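Local coordinates for protein predicted zincin-like metalloprotease (Acidothermus cellulolyticus 11B, PDB 3E11) that is of unknown function but is predicted to be a zincin-like metalloprotease, probably cutting peptide bonds with a bound metal ion, and can bind calcium, at residues 29-34 with 64-69; 47-52 with 96-101; 12-17 with 88-93; 69-74 with 92-97. All blocks are in the same frame, centred on the assembly; numbering follows the deposited sequence. Where two conformers were deposited one is given.

Contact 1: residues 29-34 with 64-69; sequences MRNVAV and VLPDRI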
loop_
_atom_site.group_PDB
_atom_site.type_symbol
_atom_site.label_atom_id
_atom_site.label_comp_id
_atom_site.label_asym_id
_atom_site.label_seq_id
_atom_site.Cartn_x
_atom_site.Cartn_y
_atom_site.Cartn_z
HETATM N N MSE A 29 9.078 4.889 -3.420
HETATM C CA MSE A 29 8.482 4.677 -2.097
HETATM C C MSE A 29 9.162 5.476 -0.965
HETATM O O MSE A 29 8.735 5.387 0.205
HETATM C CB MSE A 29 8.507 3.162 -1.754
HETATM C CG MSE A 29 7.454 2.369 -2.497
HETATM SE SE MSE A 29 5.669 2.815 -1.951
HETATM C CE MSE A 29 5.736 2.155 -0.241
ATOM N N ARG A 30 10.190 6.283 -1.303
ATOM C CA ARG A 30 10.854 7.093 -0.297
ATOM C C ARG A 30 9.865 7.913 0.519
ATOM O O ARG A 30 9.049 8.637 -0.025
ATOM C CB ARG A 30 11.877 8.059 -0.911
ATOM C CG ARG A 30 12.624 8.882 0.148
ATOM C CD ARG A 30 13.706 9.757 -0.457
ATOM N NE ARG A 30 14.830 8.932 -0.887
ATOM C CZ ARG A 30 15.962 9.406 -1.387
ATOM N NH1 ARG A 30 16.126 10.708 -1.551
ATOM N NH2 ARG A 30 16.915 8.560 -1.739
ATOM N N ASN A 31 9.978 7.799 1.845
ATOM C CA ASN A 31 9.144 8.579 2.757
ATOM C C ASN A 31 7.638 8.436 2.482
ATOM O O ASN A 31 6.897 9.411 2.457
ATOM C CB ASN A 31 9.556 10.056 2.720
ATOM C CG ASN A 31 9.016 10.825 3.896
ATOM O OD1 ASN A 31 8.912 10.281 4.996
ATOM N ND2 ASN A 31 8.615 12.091 3.658
ATOM N N VAL A 32 7.245 7.198 2.185
ATOM C CA VAL A 32 5.856 6.781 2.112
ATOM C C VAL A 32 5.662 5.720 3.166
ATOM O O VAL A 32 6.487 4.769 3.292
ATOM C CB VAL A 32 5.509 6.169 0.742
ATOM C CG1 VAL A 32 4.052 5.689 0.728
ATOM C CG2 VAL A 32 5.758 7.188 -0.349
ATOM N N ALA A 33 4.616 5.903 3.951
ATOM C CA ALA A 33 4.228 4.969 5.007
ATOM C C ALA A 33 2.936 4.284 4.626
ATOM O O ALA A 33 2.067 4.858 3.956
ATOM C CB ALA A 33 4.075 5.667 6.311
ATOM N N VAL A 34 2.845 3.021 4.989
ATOM C CA VAL A 34 1.682 2.216 4.690
ATOM C C VAL A 34 0.947 2.055 6.020
ATOM O O VAL A 34 1.546 1.701 7.037
ATOM C CB VAL A 34 2.078 0.840 4.048
ATOM C CG1 VAL A 34 0.878 -0.063 3.872
ATOM C CG2 VAL A 34 2.771 1.051 2.762
ATOM N N VAL A 64 10.306 15.283 8.895
ATOM C CA VAL A 64 9.505 15.264 7.685
ATOM C C VAL A 64 8.521 14.148 7.875
ATOM O O VAL A 64 8.894 13.059 8.337
ATOM C CB VAL A 64 10.332 14.986 6.422
ATOM C CG1 VAL A 64 9.512 15.300 5.150
ATOM C CG2 VAL A 64 11.593 15.831 6.441
ATOM N N LEU A 65 7.260 14.415 7.549
ATOM C CA LEU A 65 6.237 13.408 7.662
ATOM C C LEU A 65 6.045 12.738 6.288
ATOM O O LEU A 65 6.240 13.387 5.266
ATOM C CB LEU A 65 4.956 14.037 8.167
ATOM C CG LEU A 65 5.128 14.621 9.570
ATOM C CD1 LEU A 65 3.852 15.267 9.972
ATOM C CD2 LEU A 65 5.490 13.534 10.579
ATOM N N PRO A 66 5.733 11.440 6.275
ATOM C CA PRO A 66 5.577 10.705 5.018
ATOM C C PRO A 66 4.188 10.879 4.430
ATOM O O PRO A 66 3.223 11.059 5.169
ATOM C CB PRO A 66 5.758 9.236 5.455
ATOM C CG PRO A 66 5.149 9.229 6.827
ATOM C CD PRO A 66 5.468 10.573 7.436
ATOM N N ASP A 67 4.094 10.826 3.110
ATOM C CA ASP A 67 2.838 10.492 2.439
ATOM C C ASP A 67 2.351 9.135 2.939
ATOM O O ASP A 67 3.131 8.346 3.472
ATOM C CB ASP A 67 3.012 10.450 0.909
ATOM C CG ASP A 67 2.999 11.833 0.251
ATOM O OD1 ASP A 67 2.864 12.873 0.966
ATOM O OD2 ASP A 67 3.147 11.890 -0.988
ATOM N N ARG A 68 1.069 8.854 2.747
ATOM C CA ARG A 68 0.508 7.594 3.252
ATOM C C ARG A 68 -0.080 6.803 2.082
ATOM O O ARG A 68 -0.628 7.386 1.159
ATOM C CB ARG A 68 -0.551 7.860 4.326
ATOM C CG ARG A 68 0.031 8.311 5.643
ATOM C CD ARG A 68 -1.036 8.791 6.663
ATOM N NE ARG A 68 -0.382 9.060 7.940
ATOM C CZ ARG A 68 -0.850 8.768 9.165
ATOM N NH1 ARG A 68 -2.005 8.137 9.367
ATOM N NH2 ARG A 68 -0.114 9.102 10.223
ATOM N N ILE A 69 0.097 5.492 2.105
ATOM C CA ILE A 69 -0.715 4.605 1.310
ATOM C C ILE A 69 -1.558 3.813 2.314
ATOM O O ILE A 69 -1.019 3.099 3.174
ATOM C CB ILE A 69 0.122 3.682 0.430
ATOM C CG1 ILE A 69 0.829 4.498 -0.678
ATOM C CG2 ILE A 69 -0.739 2.633 -0.216
ATOM C CD1 ILE A 69 1.807 3.665 -1.515
HETATM O O HOH W 1 8.893 10.463 7.659
#

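Contact 2: residues 47-52 with 96-101; sequences GLYVGI and HEIAHH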
loop_
_atom_site.group_PDB
_atom_site.type_symbol
_atom_site.label_atom_id
_atom_site.label_comp_id
_atom_site.label_asym_id
_atom_site.label_seq_id
_atom_site.Cartn_x
_atom_site.Cartn_y
_atom_site.Cartn_z
ATOM N N GLY A 47 -6.818 0.142 -1.702
ATOM C CA GLY A 47 -5.857 1.074 -1.181
ATOM C C GLY A 47 -6.141 2.484 -1.630
ATOM O O GLY A 47 -6.997 2.700 -2.510
ATOM N N LEU A 48 -5.430 3.441 -1.021
ATOM C CA LEU A 48 -5.635 4.869 -1.337
ATOM C C LEU A 48 -4.356 5.644 -1.044
ATOM O O LEU A 48 -3.772 5.467 0.012
ATOM C CB LEU A 48 -6.786 5.433 -0.491
ATOM C CG LEU A 48 -7.049 6.936 -0.560
ATOM C CD1 LEU A 48 -7.486 7.330 -1.959
ATOM C CD2 LEU A 48 -8.066 7.370 0.479
ATOM N N TYR A 49 -3.903 6.467 -1.989
ATOM C CA TYR A 49 -2.721 7.278 -1.776
ATOM C C TYR A 49 -3.190 8.587 -1.171
ATOM O O TYR A 49 -4.098 9.253 -1.703
ATOM C CB TYR A 49 -1.945 7.543 -3.076
ATOM C CG TYR A 49 -0.590 8.151 -2.826
ATOM C CD1 TYR A 49 -0.436 9.529 -2.577
ATOM C CD2 TYR A 49 0.548 7.369 -2.840
ATOM C CE1 TYR A 49 0.816 10.072 -2.352
ATOM C CE2 TYR A 49 1.782 7.893 -2.576
ATOM C CZ TYR A 49 1.924 9.232 -2.342
ATOM O OH TYR A 49 3.175 9.709 -2.115
ATOM N N VAL A 50 -2.549 8.960 -0.066
ATOM C CA VAL A 50 -2.826 10.209 0.622
ATOM C C VAL A 50 -1.555 11.063 0.645
ATOM O O VAL A 50 -0.573 10.746 1.345
ATOM C CB VAL A 50 -3.290 9.961 2.045
ATOM C CG1 VAL A 50 -3.585 11.289 2.748
ATOM C CG2 VAL A 50 -4.484 9.015 2.063
ATOM N N GLY A 51 -1.579 12.131 -0.145
ATOM C CA GLY A 51 -0.505 13.119 -0.209
ATOM C C GLY A 51 -0.657 14.164 0.860
ATOM O O GLY A 51 -1.706 14.790 0.978
ATOM N N ILE A 52 0.408 14.407 1.605
ATOM C CA ILE A 52 0.401 15.358 2.720
ATOM C C ILE A 52 0.627 16.779 2.192
ATOM O O ILE A 52 1.563 16.991 1.411
ATOM C CB ILE A 52 1.530 15.033 3.739
ATOM C CG1 ILE A 52 1.356 13.621 4.324
ATOM C CG2 ILE A 52 1.551 16.050 4.869
ATOM C CD1 ILE A 52 0.093 13.407 5.070
ATOM N N HIS A 96 0.945 -0.411 -7.345
ATOM C CA HIS A 96 0.032 0.379 -8.175
ATOM C C HIS A 96 -0.196 1.780 -7.667
ATOM O O HIS A 96 -0.219 2.736 -8.449
ATOM C CB HIS A 96 -1.299 -0.353 -8.374
ATOM C CG HIS A 96 -1.184 -1.498 -9.327
ATOM N ND1 HIS A 96 -1.993 -1.640 -10.429
ATOM C CD2 HIS A 96 -0.298 -2.523 -9.375
ATOM C CE1 HIS A 96 -1.648 -2.739 -11.082
ATOM N NE2 HIS A 96 -0.620 -3.289 -10.463
ATOM N N GLU A 97 -0.359 1.917 -6.360
ATOM C CA GLU A 97 -0.644 3.221 -5.792
ATOM C C GLU A 97 0.554 4.136 -5.966
ATOM O O GLU A 97 0.402 5.287 -6.354
ATOM C CB GLU A 97 -1.070 3.109 -4.318
ATOM C CG GLU A 97 -2.506 2.580 -4.132
ATOM C CD GLU A 97 -3.532 3.442 -4.850
ATOM O OE1 GLU A 97 -3.364 4.669 -4.889
ATOM O OE2 GLU A 97 -4.482 2.891 -5.428
ATOM N N ILE A 98 1.757 3.631 -5.724
ATOM C CA ILE A 98 2.936 4.480 -5.877
ATOM C C ILE A 98 3.182 4.820 -7.353
ATOM O O ILE A 98 3.497 5.972 -7.695
ATOM C CB ILE A 98 4.189 3.879 -5.163
ATOM C CG1 ILE A 98 5.240 4.978 -4.960
ATOM C CG2 ILE A 98 4.746 2.675 -5.868
ATOM C CD1 ILE A 98 4.762 6.117 -4.063
ATOM N N ALA A 99 2.977 3.846 -8.226
ATOM C CA ALA A 99 3.181 4.055 -9.657
ATOM C C ALA A 99 2.236 5.138 -10.199
ATOM O O ALA A 99 2.648 6.046 -10.927
ATOM C CB ALA A 99 2.991 2.752 -10.381
ATOM N N HIS A 100 0.972 5.049 -9.802
ATOM C CA HIS A 100 -0.050 5.983 -10.254
ATOM C C HIS A 100 0.209 7.379 -9.703
ATOM O O HIS A 100 -0.022 8.374 -10.398
ATOM C CB HIS A 100 -1.461 5.496 -9.874
ATOM C CG HIS A 100 -1.849 4.194 -10.506
ATOM N ND1 HIS A 100 -2.925 3.448 -10.073
ATOM C CD2 HIS A 100 -1.290 3.493 -11.524
ATOM C CE1 HIS A 100 -3.014 2.346 -10.796
ATOM N NE2 HIS A 100 -2.030 2.347 -11.682
ATOM N N HIS A 101 0.740 7.463 -8.484
ATOM C CA HIS A 101 1.087 8.749 -7.887
ATOM C C HIS A 101 2.133 9.494 -8.723
ATOM O O HIS A 101 2.115 10.720 -8.787
ATOM C CB HIS A 101 1.602 8.567 -6.452
ATOM C CG HIS A 101 2.205 9.807 -5.863
ATOM N ND1 HIS A 101 1.457 10.912 -5.519
ATOM C CD2 HIS A 101 3.493 10.121 -5.579
ATOM C CE1 HIS A 101 2.251 11.840 -5.015
ATOM N NE2 HIS A 101 3.493 11.390 -5.049
HETATM O O HOH W 2 -7.292 4.358 -4.568
HETATM O O HOH W 3 -5.426 6.324 -4.639
#

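Contact 3: residues 12-17 with 88-93; sequences ELVAEA and DEVRKT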
loop_
_atom_site.group_PDB
_atom_site.type_symbol
_atom_site.label_atom_id
_atom_site.label_comp_id
_atom_site.label_asym_id
_atom_site.label_seq_id
_atom_site.Cartn_x
_atom_site.Cartn_y
_atom_site.Cartn_z
ATOM N N GLU A 12 1.998 -7.733 9.903
ATOM C CA GLU A 12 3.134 -8.560 9.535
ATOM C C GLU A 12 3.151 -8.913 8.065
ATOM O O GLU A 12 4.204 -8.905 7.435
ATOM C CB GLU A 12 3.104 -9.839 10.376
ATOM C CG GLU A 12 3.267 -9.570 11.883
ATOM C CD GLU A 12 3.116 -10.798 12.775
ATOM O OE1 GLU A 12 2.827 -11.898 12.271
ATOM O OE2 GLU A 12 3.296 -10.663 14.010
ATOM N N LEU A 13 1.982 -9.237 7.525
ATOM C CA LEU A 13 1.818 -9.457 6.082
ATOM C C LEU A 13 2.125 -8.178 5.265
ATOM O O LEU A 13 2.733 -8.246 4.207
ATOM C CB LEU A 13 0.415 -9.999 5.798
ATOM C CG LEU A 13 0.138 -11.351 6.521
ATOM C CD1 LEU A 13 -1.204 -11.931 6.096
ATOM C CD2 LEU A 13 1.248 -12.358 6.325
ATOM N N VAL A 14 1.710 -7.020 5.757
ATOM C CA VAL A 14 2.097 -5.762 5.124
ATOM C C VAL A 14 3.627 -5.567 5.080
ATOM O O VAL A 14 4.181 -5.139 4.033
ATOM C CB VAL A 14 1.399 -4.559 5.775
ATOM C CG1 VAL A 14 1.883 -3.276 5.156
ATOM C CG2 VAL A 14 -0.120 -4.710 5.630
ATOM N N ALA A 15 4.303 -5.872 6.188
ATOM C CA ALA A 15 5.746 -5.750 6.250
ATOM C C ALA A 15 6.380 -6.668 5.202
ATOM O O ALA A 15 7.282 -6.237 4.491
ATOM C CB ALA A 15 6.285 -6.041 7.625
ATOM N N GLU A 16 5.880 -7.898 5.090
ATOM C CA GLU A 16 6.402 -8.859 4.103
ATOM C C GLU A 16 6.142 -8.371 2.682
ATOM O O GLU A 16 6.978 -8.549 1.803
ATOM C CB GLU A 16 5.787 -10.243 4.286
ATOM C CG GLU A 16 6.311 -11.296 3.288
ATOM C CD GLU A 16 7.768 -11.645 3.492
ATOM O OE1 GLU A 16 8.286 -11.388 4.597
ATOM O OE2 GLU A 16 8.403 -12.186 2.556
ATOM N N ALA A 17 4.978 -7.749 2.460
ATOM C CA ALA A 17 4.639 -7.158 1.165
ATOM C C ALA A 17 5.664 -6.059 0.817
ATOM O O ALA A 17 6.215 -6.055 -0.275
ATOM C CB ALA A 17 3.232 -6.592 1.179
ATOM N N ASP A 88 0.710 -10.880 -1.557
ATOM C CA ASP A 88 0.778 -10.535 -2.984
ATOM C C ASP A 88 -0.161 -9.395 -3.346
ATOM O O ASP A 88 0.212 -8.466 -4.065
ATOM C CB ASP A 88 0.450 -11.742 -3.843
ATOM C CG ASP A 88 1.560 -12.736 -3.858
ATOM O OD1 ASP A 88 2.651 -12.389 -3.412
ATOM O OD2 ASP A 88 1.350 -13.881 -4.287
ATOM N N GLU A 89 -1.375 -9.485 -2.834
ATOM C CA GLU A 89 -2.380 -8.500 -3.096
ATOM C C GLU A 89 -2.023 -7.160 -2.476
ATOM O O GLU A 89 -2.225 -6.113 -3.087
ATOM C CB GLU A 89 -3.735 -8.991 -2.601
ATOM C CG GLU A 89 -4.906 -8.315 -3.272
ATOM C CD GLU A 89 -4.896 -8.502 -4.785
ATOM O OE1 GLU A 89 -4.571 -9.592 -5.264
ATOM O OE2 GLU A 89 -5.186 -7.544 -5.490
ATOM N N VAL A 90 -1.551 -7.188 -1.247
ATOM C CA VAL A 90 -1.054 -5.954 -0.612
ATOM C C VAL A 90 0.114 -5.337 -1.412
ATOM O O VAL A 90 0.120 -4.119 -1.689
ATOM C CB VAL A 90 -0.637 -6.164 0.845
ATOM C CG1 VAL A 90 0.026 -4.858 1.437
ATOM C CG2 VAL A 90 -1.842 -6.528 1.713
ATOM N N ARG A 91 1.085 -6.163 -1.795
ATOM C CA ARG A 91 2.228 -5.689 -2.563
ATOM C C ARG A 91 1.756 -5.053 -3.865
ATOM O O ARG A 91 2.193 -3.962 -4.224
ATOM C CB ARG A 91 3.215 -6.830 -2.853
ATOM C CG ARG A 91 4.550 -6.343 -3.388
ATOM C CD ARG A 91 5.482 -7.512 -3.571
ATOM N NE ARG A 91 5.943 -8.078 -2.288
ATOM C CZ ARG A 91 5.950 -9.381 -1.984
ATOM N NH1 ARG A 91 5.491 -10.298 -2.846
ATOM N NH2 ARG A 91 6.418 -9.782 -0.803
ATOM N N LYS A 92 0.849 -5.738 -4.560
ATOM C CA LYS A 92 0.388 -5.272 -5.851
ATOM C C LYS A 92 -0.300 -3.918 -5.676
ATOM O O LYS A 92 -0.108 -3.025 -6.478
ATOM C CB LYS A 92 -0.532 -6.289 -6.507
ATOM C CG LYS A 92 -1.294 -5.767 -7.676
ATOM C CD LYS A 92 -2.200 -6.842 -8.282
ATOM C CE LYS A 92 -3.137 -6.205 -9.300
ATOM N NZ LYS A 92 -3.946 -7.201 -10.061
ATOM N N THR A 93 -1.048 -3.777 -4.595
ATOM C CA THR A 93 -1.781 -2.552 -4.303
ATOM C C THR A 93 -0.863 -1.354 -4.028
ATOM O O THR A 93 -1.053 -0.285 -4.611
ATOM C CB THR A 93 -2.756 -2.776 -3.132
ATOM O OG1 THR A 93 -3.699 -3.778 -3.515
ATOM C CG2 THR A 93 -3.495 -1.485 -2.753
#

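Contact 4: residues 69-74 with 92-97; sequences IIIYRN and KTVVHE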
loop_
_atom_site.group_PDB
_atom_site.type_symbol
_atom_site.label_atom_id
_atom_site.label_comp_id
_atom_site.label_asym_id
_atom_site.label_seq_id
_atom_site.Cartn_x
_atom_site.Cartn_y
_atom_site.Cartn_z
ATOM N N ILE A 69 0.097 5.492 2.105
ATOM C CA ILE A 69 -0.715 4.605 1.310
ATOM C C ILE A 69 -1.558 3.813 2.314
ATOM O O ILE A 69 -1.019 3.099 3.174
ATOM C CB ILE A 69 0.122 3.682 0.430
ATOM C CG1 ILE A 69 0.829 4.498 -0.678
ATOM C CG2 ILE A 69 -0.739 2.633 -0.216
ATOM C CD1 ILE A 69 1.807 3.665 -1.515
ATOM N N ILE A 70 -2.870 3.998 2.233
ATOM C CA ILE A 70 -3.792 3.250 3.091
ATOM C C ILE A 70 -4.095 1.926 2.420
ATOM O O ILE A 70 -4.303 1.900 1.213
ATOM C CB ILE A 70 -5.082 4.025 3.344
ATOM C CG1 ILE A 70 -4.787 5.478 3.779
ATOM C CG2 ILE A 70 -5.930 3.306 4.402
ATOM C CD1 ILE A 70 -3.909 5.606 4.990
ATOM N N ILE A 71 -4.095 0.837 3.195
ATOM C CA ILE A 71 -4.409 -0.517 2.703
ATOM C C ILE A 71 -5.628 -0.970 3.492
ATOM O O ILE A 71 -5.656 -0.817 4.705
ATOM C CB ILE A 71 -3.221 -1.501 2.907
ATOM C CG1 ILE A 71 -2.054 -1.124 1.999
ATOM C CG2 ILE A 71 -3.611 -2.928 2.644
ATOM C CD1 ILE A 71 -2.312 -1.215 0.512
ATOM N N TYR A 72 -6.655 -1.454 2.794
ATOM C CA TYR A 72 -7.949 -1.818 3.409
ATOM C C TYR A 72 -8.005 -3.316 3.656
ATOM O O TYR A 72 -8.082 -4.113 2.730
ATOM C CB TYR A 72 -9.115 -1.337 2.540
ATOM C CG TYR A 72 -9.108 0.177 2.457
ATOM C CD1 TYR A 72 -9.370 0.941 3.596
ATOM C CD2 TYR A 72 -8.740 0.832 1.307
ATOM C CE1 TYR A 72 -9.341 2.331 3.559
ATOM C CE2 TYR A 72 -8.688 2.230 1.247
ATOM C CZ TYR A 72 -8.984 2.972 2.379
ATOM O OH TYR A 72 -8.938 4.341 2.350
ATOM N N ARG A 73 -7.952 -3.696 4.919
ATOM C CA ARG A 73 -7.828 -5.099 5.283
ATOM C C ARG A 73 -9.039 -5.913 4.804
ATOM O O ARG A 73 -8.890 -7.004 4.259
ATOM C CB ARG A 73 -7.659 -5.188 6.809
ATOM C CG ARG A 73 -7.472 -6.576 7.366
ATOM C CD ARG A 73 -6.981 -6.543 8.818
ATOM N NE ARG A 73 -7.953 -5.864 9.650
ATOM C CZ ARG A 73 -7.740 -4.736 10.337
ATOM N NH1 ARG A 73 -6.548 -4.135 10.360
ATOM N NH2 ARG A 73 -8.740 -4.209 11.039
ATOM N N ASN A 74 -10.246 -5.384 5.005
ATOM C CA ASN A 74 -11.442 -6.176 4.658
ATOM C C ASN A 74 -11.505 -6.494 3.157
ATOM O O ASN A 74 -11.783 -7.645 2.758
ATOM C CB ASN A 74 -12.711 -5.471 5.112
ATOM C CG ASN A 74 -12.856 -5.454 6.594
ATOM O OD1 ASN A 74 -12.056 -6.055 7.316
ATOM N ND2 ASN A 74 -13.875 -4.773 7.076
ATOM N N LYS A 92 0.849 -5.738 -4.560
ATOM C CA LYS A 92 0.388 -5.272 -5.851
ATOM C C LYS A 92 -0.300 -3.918 -5.676
ATOM O O LYS A 92 -0.108 -3.025 -6.478
ATOM C CB LYS A 92 -0.532 -6.289 -6.507
ATOM C CG LYS A 92 -1.294 -5.767 -7.676
ATOM C CD LYS A 92 -2.200 -6.842 -8.282
ATOM C CE LYS A 92 -3.137 -6.205 -9.300
ATOM N NZ LYS A 92 -3.946 -7.201 -10.061
ATOM N N THR A 93 -1.048 -3.777 -4.595
ATOM C CA THR A 93 -1.781 -2.552 -4.303
ATOM C C THR A 93 -0.863 -1.354 -4.028
ATOM O O THR A 93 -1.053 -0.285 -4.611
ATOM C CB THR A 93 -2.756 -2.776 -3.132
ATOM O OG1 THR A 93 -3.699 -3.778 -3.515
ATOM C CG2 THR A 93 -3.495 -1.485 -2.753
ATOM N N VAL A 94 0.124 -1.552 -3.166
ATOM C CA VAL A 94 1.131 -0.531 -2.861
ATOM C C VAL A 94 1.863 -0.105 -4.147
ATOM O O VAL A 94 2.016 1.104 -4.417
ATOM C CB VAL A 94 2.126 -1.020 -1.788
ATOM C CG1 VAL A 94 3.226 -0.001 -1.586
ATOM C CG2 VAL A 94 1.417 -1.287 -0.452
ATOM N N VAL A 95 2.329 -1.086 -4.931
ATOM C CA VAL A 95 3.063 -0.773 -6.166
ATOM C C VAL A 95 2.192 -0.000 -7.176
ATOM O O VAL A 95 2.633 0.997 -7.780
ATOM C CB VAL A 95 3.662 -2.029 -6.819
ATOM C CG1 VAL A 95 4.223 -1.703 -8.199
ATOM C CG2 VAL A 95 4.780 -2.560 -5.948
ATOM N N HIS A 96 0.945 -0.411 -7.345
ATOM C CA HIS A 96 0.032 0.379 -8.175
ATOM C C HIS A 96 -0.196 1.780 -7.667
ATOM O O HIS A 96 -0.219 2.736 -8.449
ATOM C CB HIS A 96 -1.299 -0.353 -8.374
ATOM C CG HIS A 96 -1.184 -1.498 -9.327
ATOM N ND1 HIS A 96 -1.993 -1.640 -10.429
ATOM C CD2 HIS A 96 -0.298 -2.523 -9.375
ATOM C CE1 HIS A 96 -1.648 -2.739 -11.082
ATOM N NE2 HIS A 96 -0.620 -3.289 -10.463
ATOM N N GLU A 97 -0.359 1.917 -6.360
ATOM C CA GLU A 97 -0.644 3.221 -5.792
ATOM C C GLU A 97 0.554 4.136 -5.966
ATOM O O GLU A 97 0.402 5.287 -6.354
ATOM C CB GLU A 97 -1.070 3.109 -4.318
ATOM C CG GLU A 97 -2.506 2.580 -4.132
ATOM C CD GLU A 97 -3.532 3.442 -4.850
ATOM O OE1 GLU A 97 -3.364 4.669 -4.889
ATOM O OE2 GLU A 97 -4.482 2.891 -5.428
#

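Contact 1: residues 29-34 with 64-69
Asn31 carries CG anti to its backbone N (chi1 -164°), which sets CG 3.6 Å from CA of Pro66, while Ile69 holds CG1 anti to its carbonyl carbon (chi1 -68°), 3.7 Å from CG1 of Val32. The Asn31 side chain crosses Pro66 at about a right angle, and its amide uses both ends: ND2 donates to Leu65 O at 3.1 Å, reaching it from above the carbonyl plane, and OD1 accepts from a water that also donates to Val64 O. An alanine here would probably cost Leu65 O one of its donors and leave that water with no mate on this side. Beyond it the strands pair in parallel: Ala33 N donates almost straight to Asp67 O (2.9 Å), and Ala33 O accepts from Ile69 N (2.8 Å). Ala33 CB rests 3.8 Å from Pro66 CG on one face of the sheet. On the other, the selenium of selenomethionine Met29, at the start of the turn into the strand, lies 4.0 Å from Ile69 CD1. Strand 32-37 is an outer strand of the sheet, and strand 67-72 is flanked on its far side by strand 47-50. Helices 7-19 and 83-101 pack over the face of Val34 and Ile69.

Contact 2: residues 47-52 with 96-101
Tyr49 and Glu97 make the nearest backbone approach, CA to CA 6.1 Å, where strand 47-50 passes helix 96-101 with 8.4 Å between the short axes and 40° between their directions. The helix carries His96, Glu97 and His100 in the spacing of the HExxH motif of zincins, although no metal is bound to them here. In that fold an antiparallel edge strand lies along the active-site cleft, a position consistent with that of strand 47-50. The main side-chain contact is an offset stack of the Tyr49 and His101 rings, their centroids 4.0 Å apart and their planes 13° from parallel. Both residues hold CG anti to the backbone N, which carries CG of each toward the other segment. CZ of Tyr49 lies over the centre of the imidazole, whereas ND1 of His101 sits over the tyrosine face toward its rim, 3.3 Å from CE1 of Tyr49. CB of His101 adds a CH-pi contact over that ring, and the Tyr49 hydroxyl is hydrogen-bonded to Asp67, which helps to fix the ring. CD1 of Ile98 touches CE2 of Tyr49 at 3.8 Å. Two waters link the Glu97 carboxylate to the strand: one donates to Gly47 O and to Glu97 OE2, and another accepts from Tyr49 N at 3.1 Å while donating to Glu97 OE1 at 2.7 Å.

Contact 3: residues 12-17 with 88-93
Ala17 O receives NE of Arg91 at 2.9 Å, on a lone pair in the carbonyl plane. The same guanidinium sends NH2 to Glu16 O, also 2.9 Å away, and here the donor stands above the carbonyl plane. Both oxygens lie near the guanidinium plane at its edge, so two successive carbonyls close to the C-terminal end of helix 7-19 hold the group against rotation. Arg91 reaches them with CG anti to the backbone N and a bend at chi3 (-71°). Its third nitrogen, NH1, forms a salt bridge at 3.6 Å with OD1 of Asp88, one turn earlier on its own helix. An alanine here would probably leave the Glu16 and Ala17 carbonyls without these donors and Asp88 without its charged mate. Beneath the polar grip, CG1 of Val90 packs on CB of Ala17 (3.7 Å) and more loosely on CG2 of Val14 (4.2 Å), the two valines crossing at about a right angle. The helix axes approach to 8.4 Å and are inclined at 56°. Glu16 lies close to Asp19, a calcium ligand in a structure of this protein, though no calcium is bound here. On the inner side Val90 also touches Ile71 of strand 67-72 and Ile76 of helix 73-78.

Contact 4: residues 69-74 with 92-97
Ile71 presses CD1 onto the methyl of Thr93, 3.5 Å from CG2 and tighter than ordinary carbon contact, the two side chains sliding past each other in opposite directions. The isoleucine has CG1 anti to its carbonyl carbon and bends again at chi2 (-64°), so that CD1 also comes within 3.9 Å of Val94 CG2. The threonine gives Ile71 its methyl because CG2 is anti to the backbone N and OG1 lies beside that N. Thr93 OG1 donates back to Glu89 O, and this buried hydroxyl is thereby satisfied. Glu89 O accepts Thr93 N as well, the two donors arriving from opposite faces of its carbonyl plane. A sheet laid against the helix that bears the HExxH sequence, as here, is consistent with the zincin-like fold predicted for the protein. Strand 69-72 runs roughly antiparallel to helix 92-97, at 147°, with 9.4 Å between the short axes. At the neighbouring helix position, Ile69 crosses Val94 obliquely, its CD1 lying 3.9 Å from Val94 CG1, the methyl not used by Ile71. Ile69 also meets CB of Glu97, which is 4.1 Å from both CD1 and CG2 of Ile69, while the rest of the glutamate leads away from the strand. Leu18 of helix 7-19 and Met29 also border Val94, and Phe10 touches Ile71.

From the N terminus, helix 7-19 opens the longest loop, which contact 3 closes when the chain returns at residues 88-93. Contact 1 lies wholly within it, joining strand 32-37 to strand 67-72 in parallel. Contact 2 starts between the two segments of contact 1 and ends beyond contact 3, so it crosses both and ties edge strand 47-50 to the C-terminal part of helix 83-101. Contact 4 follows contact 1 in series, sharing Ile69, and lays the middle strand on the same helix. Helix 83-101 therefore serves contacts 2, 3 and 4. Backbone pairing of Val50 with Arg68 links contacts 1 and 2, and Val34 packed on Val14 links contacts 1 and 3.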